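Local coordinates for AbiEi antitoxin C-terminal domain-containing protein (Mycobacterium tuberculosis, PDB 1ZEL) that is of unknown function but probably binds DNA through a winged-helix domain and carries a domain related to AbiEi-type antitoxins, at residues 158-163 and 216-221; 165-170 and 207-212. All coordinates share one frame; numbering follows the deposited sequence.

Interaction 1 (158-163 and 216-221)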
loop_
_atom_site.group_PDB
_atom_site.type_symbol
_atom_site.label_atom_id
_atom_site.label_comp_id
_atom_site.label_asym_id
_atom_site.label_seq_id
_atom_site.Cartn_x
_atom_site.Cartn_y
_atom_site.Cartn_z
ATOM N N ALA A 158 11.567 -3.909 0.849
ATOM C CA ALA A 158 11.587 -2.780 -0.064
ATOM C C ALA A 158 12.240 -3.171 -1.399
ATOM O O ALA A 158 13.055 -4.085 -1.431
ATOM C CB ALA A 158 12.386 -1.645 0.597
ATOM N N PRO A 159 11.898 -2.484 -2.505
ATOM C CA PRO A 159 12.578 -2.830 -3.744
ATOM C C PRO A 159 14.072 -2.552 -3.617
ATOM O O PRO A 159 14.482 -1.723 -2.793
ATOM C CB PRO A 159 11.960 -1.877 -4.770
ATOM C CG PRO A 159 11.515 -0.731 -3.959
ATOM C CD PRO A 159 10.939 -1.393 -2.716
ATOM N N ARG A 160 14.874 -3.265 -4.400
ATOM C CA ARG A 160 16.279 -2.945 -4.456
ATOM C C ARG A 160 16.433 -1.568 -5.072
ATOM O O ARG A 160 15.846 -1.310 -6.126
ATOM C CB ARG A 160 17.035 -3.991 -5.282
ATOM C CG ARG A 160 17.228 -5.304 -4.540
ATOM C CD ARG A 160 17.414 -6.507 -5.470
ATOM N NE ARG A 160 17.824 -6.188 -6.833
ATOM C CZ ARG A 160 17.050 -6.329 -7.915
ATOM N NH1 ARG A 160 17.556 -5.997 -9.097
ATOM N NH2 ARG A 160 15.778 -6.794 -7.833
ATOM N N PRO A 161 17.200 -0.676 -4.416
ATOM C CA PRO A 161 17.502 0.617 -5.043
ATOM C C PRO A 161 17.972 0.492 -6.495
ATOM O O PRO A 161 17.542 1.288 -7.320
ATOM C CB PRO A 161 18.613 1.181 -4.167
ATOM C CG PRO A 161 18.267 0.623 -2.781
ATOM C CD PRO A 161 17.820 -0.787 -3.074
ATOM N N ALA A 162 18.849 -0.470 -6.800
ATOM C CA ALA A 162 19.340 -0.625 -8.178
ATOM C C ALA A 162 18.219 -0.930 -9.152
ATOM O O ALA A 162 18.304 -0.554 -10.328
ATOM C CB ALA A 162 20.425 -1.698 -8.272
ATOM N N LEU A 163 17.180 -1.629 -8.674
ATOM C CA LEU A 163 16.012 -1.924 -9.489
ATOM C C LEU A 163 15.262 -0.618 -9.793
ATOM O O LEU A 163 14.939 -0.344 -10.954
ATOM C CB LEU A 163 15.081 -2.973 -8.824
ATOM C CG LEU A 163 13.758 -3.133 -9.599
ATOM C CD1 LEU A 163 13.934 -3.946 -10.890
ATOM C CD2 LEU A 163 12.633 -3.685 -8.749
ATOM N N ASP A 216 15.866 -13.999 -7.590
ATOM C CA ASP A 216 15.474 -15.274 -6.989
ATOM C C ASP A 216 16.044 -15.484 -5.577
ATOM O O ASP A 216 15.425 -16.159 -4.763
ATOM C CB ASP A 216 15.788 -16.437 -7.924
ATOM C CG ASP A 216 15.021 -16.340 -9.257
ATOM O OD1 ASP A 216 14.029 -15.576 -9.384
ATOM O OD2 ASP A 216 15.421 -17.016 -10.200
ATOM N N GLU A 217 17.199 -14.896 -5.266
ATOM C CA GLU A 217 17.695 -14.987 -3.886
ATOM C C GLU A 217 16.761 -14.264 -2.920
ATOM O O GLU A 217 16.505 -14.753 -1.823
ATOM C CB GLU A 217 19.108 -14.436 -3.717
ATOM C CG GLU A 217 19.567 -14.563 -2.246
ATOM C CD GLU A 217 20.961 -14.001 -1.953
ATOM O OE1 GLU A 217 21.839 -14.069 -2.845
ATOM O OE2 GLU A 217 21.171 -13.504 -0.823
ATOM N N ARG A 218 16.286 -13.088 -3.307
ATOM C CA ARG A 218 15.343 -12.350 -2.443
ATOM C C ARG A 218 14.040 -13.096 -2.319
ATOM O O ARG A 218 13.481 -13.175 -1.233
ATOM C CB ARG A 218 15.082 -10.956 -2.980
ATOM C CG ARG A 218 16.259 -10.064 -2.767
ATOM C CD ARG A 218 16.086 -8.756 -3.490
ATOM N NE ARG A 218 15.177 -7.860 -2.784
ATOM C CZ ARG A 218 15.520 -7.106 -1.745
ATOM N NH1 ARG A 218 14.623 -6.317 -1.195
ATOM N NH2 ARG A 218 16.747 -7.130 -1.269
ATOM N N LEU A 219 13.553 -13.663 -3.425
ATOM C CA LEU A 219 12.334 -14.480 -3.381
ATOM C C LEU A 219 12.477 -15.596 -2.349
ATOM O O LEU A 219 11.603 -15.813 -1.501
ATOM C CB LEU A 219 12.042 -15.085 -4.761
ATOM C CG LEU A 219 11.434 -14.101 -5.774
ATOM C CD1 LEU A 219 11.270 -14.806 -7.120
ATOM C CD2 LEU A 219 10.074 -13.543 -5.296
ATOM N N GLU A 220 13.613 -16.280 -2.403
ATOM C CA GLU A 220 13.840 -17.405 -1.560
ATOM C C GLU A 220 13.861 -16.999 -0.077
ATOM O O GLU A 220 13.339 -17.718 0.783
ATOM C CB GLU A 220 15.156 -18.051 -1.987
ATOM C CG GLU A 220 15.585 -19.214 -1.140
ATOM C CD GLU A 220 16.935 -19.754 -1.556
ATOM O OE1 GLU A 220 17.534 -19.231 -2.529
ATOM O OE2 GLU A 220 17.390 -20.707 -0.896
ATOM N N ARG A 221 14.465 -15.856 0.225
ATOM C CA ARG A 221 14.605 -15.443 1.623
ATOM C C ARG A 221 13.241 -14.975 2.148
ATOM O O ARG A 221 12.898 -15.202 3.300
ATOM C CB ARG A 221 15.665 -14.359 1.770
ATOM C CG ARG A 221 17.092 -14.869 1.507
ATOM C CD ARG A 221 18.085 -13.739 1.722
ATOM N NE ARG A 221 18.003 -13.204 3.083
ATOM C CZ ARG A 221 18.182 -11.924 3.399
ATOM N NH1 ARG A 221 18.450 -11.035 2.450
ATOM N NH2 ARG A 221 18.076 -11.531 4.664
#

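Interaction 2 (165-170 and 207-212). With NA (sodium ion), chain C.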
loop_
_atom_site.group_PDB
_atom_site.type_symbol
_atom_site.label_atom_id
_atom_site.label_comp_id
_atom_site.label_asym_id
_atom_site.label_seq_id
_atom_site.Cartn_x
_atom_site.Cartn_y
_atom_site.Cartn_z
ATOM N N VAL A 165 16.387 2.386 -9.945
ATOM C CA VAL A 165 17.181 3.155 -10.911
ATOM C C VAL A 165 16.986 2.628 -12.346
ATOM O O VAL A 165 16.732 3.413 -13.287
ATOM C CB VAL A 165 18.700 3.150 -10.520
ATOM C CG1 VAL A 165 19.541 3.742 -11.609
ATOM C CG2 VAL A 165 18.900 3.924 -9.237
ATOM N N ARG A 166 17.099 1.311 -12.507
ATOM C CA ARG A 166 16.905 0.658 -13.805
ATOM C C ARG A 166 15.492 0.891 -14.318
ATOM O O ARG A 166 15.286 1.023 -15.520
ATOM C CB ARG A 166 17.207 -0.847 -13.715
ATOM C CG ARG A 166 16.843 -1.684 -14.957
ATOM C CD ARG A 166 17.657 -1.210 -16.182
ATOM N NE ARG A 166 17.270 -1.875 -17.433
ATOM C CZ ARG A 166 16.194 -1.570 -18.165
ATOM N NH1 ARG A 166 15.357 -0.604 -17.782
ATOM N NH2 ARG A 166 15.952 -2.238 -19.289
ATOM N N ARG A 167 14.527 0.962 -13.407
ATOM C CA ARG A 167 13.119 1.126 -13.773
ATOM C C ARG A 167 12.677 2.581 -13.946
ATOM O O ARG A 167 11.496 2.845 -14.225
ATOM C CB ARG A 167 12.200 0.445 -12.743
ATOM C CG ARG A 167 12.440 -1.052 -12.546
ATOM C CD ARG A 167 11.913 -1.832 -13.729
ATOM N NE ARG A 167 10.449 -1.936 -13.660
ATOM C CZ ARG A 167 9.694 -2.391 -14.655
ATOM N NH1 ARG A 167 10.267 -2.815 -15.791
ATOM N NH2 ARG A 167 8.374 -2.451 -14.513
ATOM N N ARG A 168 13.623 3.510 -13.764
ATOM C CA ARG A 168 13.386 4.963 -13.827
ATOM C C ARG A 168 12.412 5.406 -12.747
ATOM O O ARG A 168 11.645 6.351 -12.953
ATOM C CB ARG A 168 12.890 5.446 -15.222
ATOM C CG ARG A 168 13.480 4.753 -16.447
ATOM C CD ARG A 168 14.995 4.789 -16.493
ATOM N NE ARG A 168 15.511 3.820 -17.472
ATOM C CZ ARG A 168 16.755 3.340 -17.481
ATOM N NH1 ARG A 168 17.634 3.740 -16.562
ATOM N NH2 ARG A 168 17.126 2.458 -18.406
ATOM N N LEU A 169 12.451 4.740 -11.591
ATOM C CA LEU A 169 11.622 5.135 -10.456
ATOM C C LEU A 169 12.462 5.927 -9.450
ATOM O O LEU A 169 13.654 5.667 -9.258
ATOM C CB LEU A 169 10.940 3.920 -9.804
ATOM C CG LEU A 169 10.000 3.130 -10.748
ATOM C CD1 LEU A 169 9.453 1.870 -10.096
ATOM C CD2 LEU A 169 8.840 4.001 -11.221
ATOM N N ASP A 170 11.837 6.917 -8.840
ATOM C CA ASP A 170 12.543 7.797 -7.956
ATOM C C ASP A 170 12.910 6.992 -6.723
ATOM O O ASP A 170 12.058 6.266 -6.176
ATOM C CB ASP A 170 11.667 8.973 -7.557
ATOM C CG ASP A 170 12.413 9.947 -6.679
ATOM O OD1 ASP A 170 13.034 10.863 -7.233
ATOM O OD2 ASP A 170 12.428 9.766 -5.453
ATOM N N LEU A 207 2.579 -10.269 -15.601
ATOM C CA LEU A 207 3.460 -11.160 -14.845
ATOM C C LEU A 207 4.860 -11.215 -15.419
ATOM O O LEU A 207 5.813 -11.333 -14.666
ATOM C CB LEU A 207 2.885 -12.588 -14.755
ATOM C CG LEU A 207 1.638 -12.748 -13.893
ATOM C CD1 LEU A 207 1.227 -14.195 -13.903
ATOM C CD2 LEU A 207 1.946 -12.286 -12.437
ATOM N N ASP A 208 5.007 -11.163 -16.746
ATOM C CA ASP A 208 6.367 -11.194 -17.324
ATOM C C ASP A 208 7.212 -10.020 -16.779
ATOM O O ASP A 208 8.387 -10.188 -16.358
ATOM C CB ASP A 208 6.319 -11.159 -18.857
ATOM C CG ASP A 208 5.442 -10.019 -19.427
ATOM O OD1 ASP A 208 4.818 -9.198 -18.700
ATOM O OD2 ASP A 208 5.365 -9.951 -20.660
ATOM N N ASP A 209 6.568 -8.852 -16.737
ATOM C CA ASP A 209 7.178 -7.619 -16.257
ATOM C C ASP A 209 7.591 -7.787 -14.789
ATOM O O ASP A 209 8.710 -7.451 -14.413
ATOM C CB ASP A 209 6.175 -6.464 -16.421
ATOM C CG ASP A 209 6.819 -5.075 -16.324
ATOM O OD1 ASP A 209 8.036 -4.957 -16.027
ATOM O OD2 ASP A 209 6.092 -4.089 -16.573
ATOM N N LEU A 210 6.691 -8.311 -13.962
ATOM C CA LEU A 210 6.985 -8.517 -12.533
ATOM C C LEU A 210 8.163 -9.470 -12.311
ATOM O O LEU A 210 9.133 -9.169 -11.584
ATOM C CB LEU A 210 5.722 -9.037 -11.833
ATOM C CG LEU A 210 5.824 -9.636 -10.424
ATOM C CD1 LEU A 210 6.325 -8.658 -9.406
ATOM C CD2 LEU A 210 4.460 -10.160 -9.988
ATOM N N VAL A 211 8.091 -10.606 -12.988
ATOM C CA VAL A 211 9.034 -11.701 -12.806
ATOM C C VAL A 211 10.447 -11.290 -13.224
ATOM O O VAL A 211 11.412 -11.631 -12.551
ATOM C CB VAL A 211 8.543 -12.949 -13.586
ATOM C CG1 VAL A 211 9.662 -13.973 -13.753
ATOM C CG2 VAL A 211 7.351 -13.573 -12.864
ATOM N N ALA A 212 10.563 -10.559 -14.330
ATOM C CA ALA A 212 11.844 -9.985 -14.742
ATOM C C ALA A 212 12.489 -9.060 -13.686
ATOM O O ALA A 212 13.703 -8.854 -13.707
ATOM C CB ALA A 212 11.691 -9.240 -16.079
HETATM NA NA NA C . 10.062 -5.426 -15.178
#

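Interaction 1 (158-163 and 216-221)
NH1 of Arg218 lies 2.7 Å from Ala158 O, which sits close to the plane of the guanidinium and at its edge. The same nitrogen donates a hydrogen bond to Ala155 O in helix 154-157, so NH1 lies near two backbone oxygens ahead of helix 161-166, within the region related to the AbiEi antitoxin C-terminal domain. Arg160, the N-cap residue of that helix, supplies the other half of the contact with its aliphatic chain. Its CG rests over one face of the Arg218 guanidinium, toward the rim, with Arg160 CG 3.7 Å from Arg218 CZ. Further back along the Arg218 chain, methylene meets methylene, Arg160 CD coming within 3.3 Å of Arg218 CD, a tight approach. The Arg218 chain is bent at its third torsion (chi3 77°), which swings the guanidinium out of the line of the extended chain and presents its face to Arg160 CG. The two guanidinium planes are 58° apart and do not stack; that of Arg160 has Leu163 CB over one face. Glu184 of helix 183-192 serves both arginines, forming a salt bridge with Arg160 NH2 and a long, weak ion pair with Arg218 NE. Although Arg160 NE and Arg218 NE are only 5.1 Å apart, this shared carboxylate and the backbone oxygens probably offset the like charges, letting the methylenes of Arg160 pack on the chain and guanidinium of Arg218.

Interaction 2 (165-170 and 207-212)
Arg167 and Asp209 face each other from well-separated backbones, their CA atoms 10.9 Å apart, so the gap between the end of helix 161-166 and helix 207-212 is bridged by side chains and a sodium ion. NH2 of Arg167 makes a salt bridge with the Asp209 carboxylate, but both of its hydrogen bonds are weak. That from Arg167 NH2 to Asp209 OD1 is short, 2.9 Å, yet badly bent at 121°; that to Asp209 OD2 is straighter but long, 3.5 Å. OD2 lies in the guanidinium plane at its edge, whereas OD1 comes in obliquely, the two planar groups being turned 73° against each other. Arg167 directly precedes Arg168, whose positive phi terminates helix 161-166 in a Schellman motif. The sodium site seen in the crystal lies at the surface of the region related to the AbiEi antitoxin C-terminal domain. Asp209 binds the ion twice, through its side-chain OD1 at 2.2 Å and its backbone O at 2.5 Å. CG lies anti to the backbone N (chi1 -164°), beside the carbonyl carbon, which lets OD1 and the backbone O of the same residue chelate the metal. Asp213, four residues further along the chain, contributes OD2. The Arg167 side chain folds at its second and third torsions and places NH1 2.7 Å from the sodium, an unusual neighbour for a cation and a contact to be read with caution.

Both contacts lie at the surface, on the same side of the chain's centre and with their own centres 12 Å apart, and both start from helix 161-166: interaction 1 at its N-terminal end, interaction 2 at its C-terminal end. Their partners are helices 216-223 and 207-212, so the two ends of one short helix meet two helices that follow each other in the chain, within the AbiEi C-terminal family region. The chemistry differs. Interaction 1 brings two arginines together through methylene packing and backbone oxygens, with a carboxylate from helix 183-192 that probably offsets their charge. Interaction 2 pairs opposite charges directly and adds a sodium ion, burying less area, 80 against 141 Å².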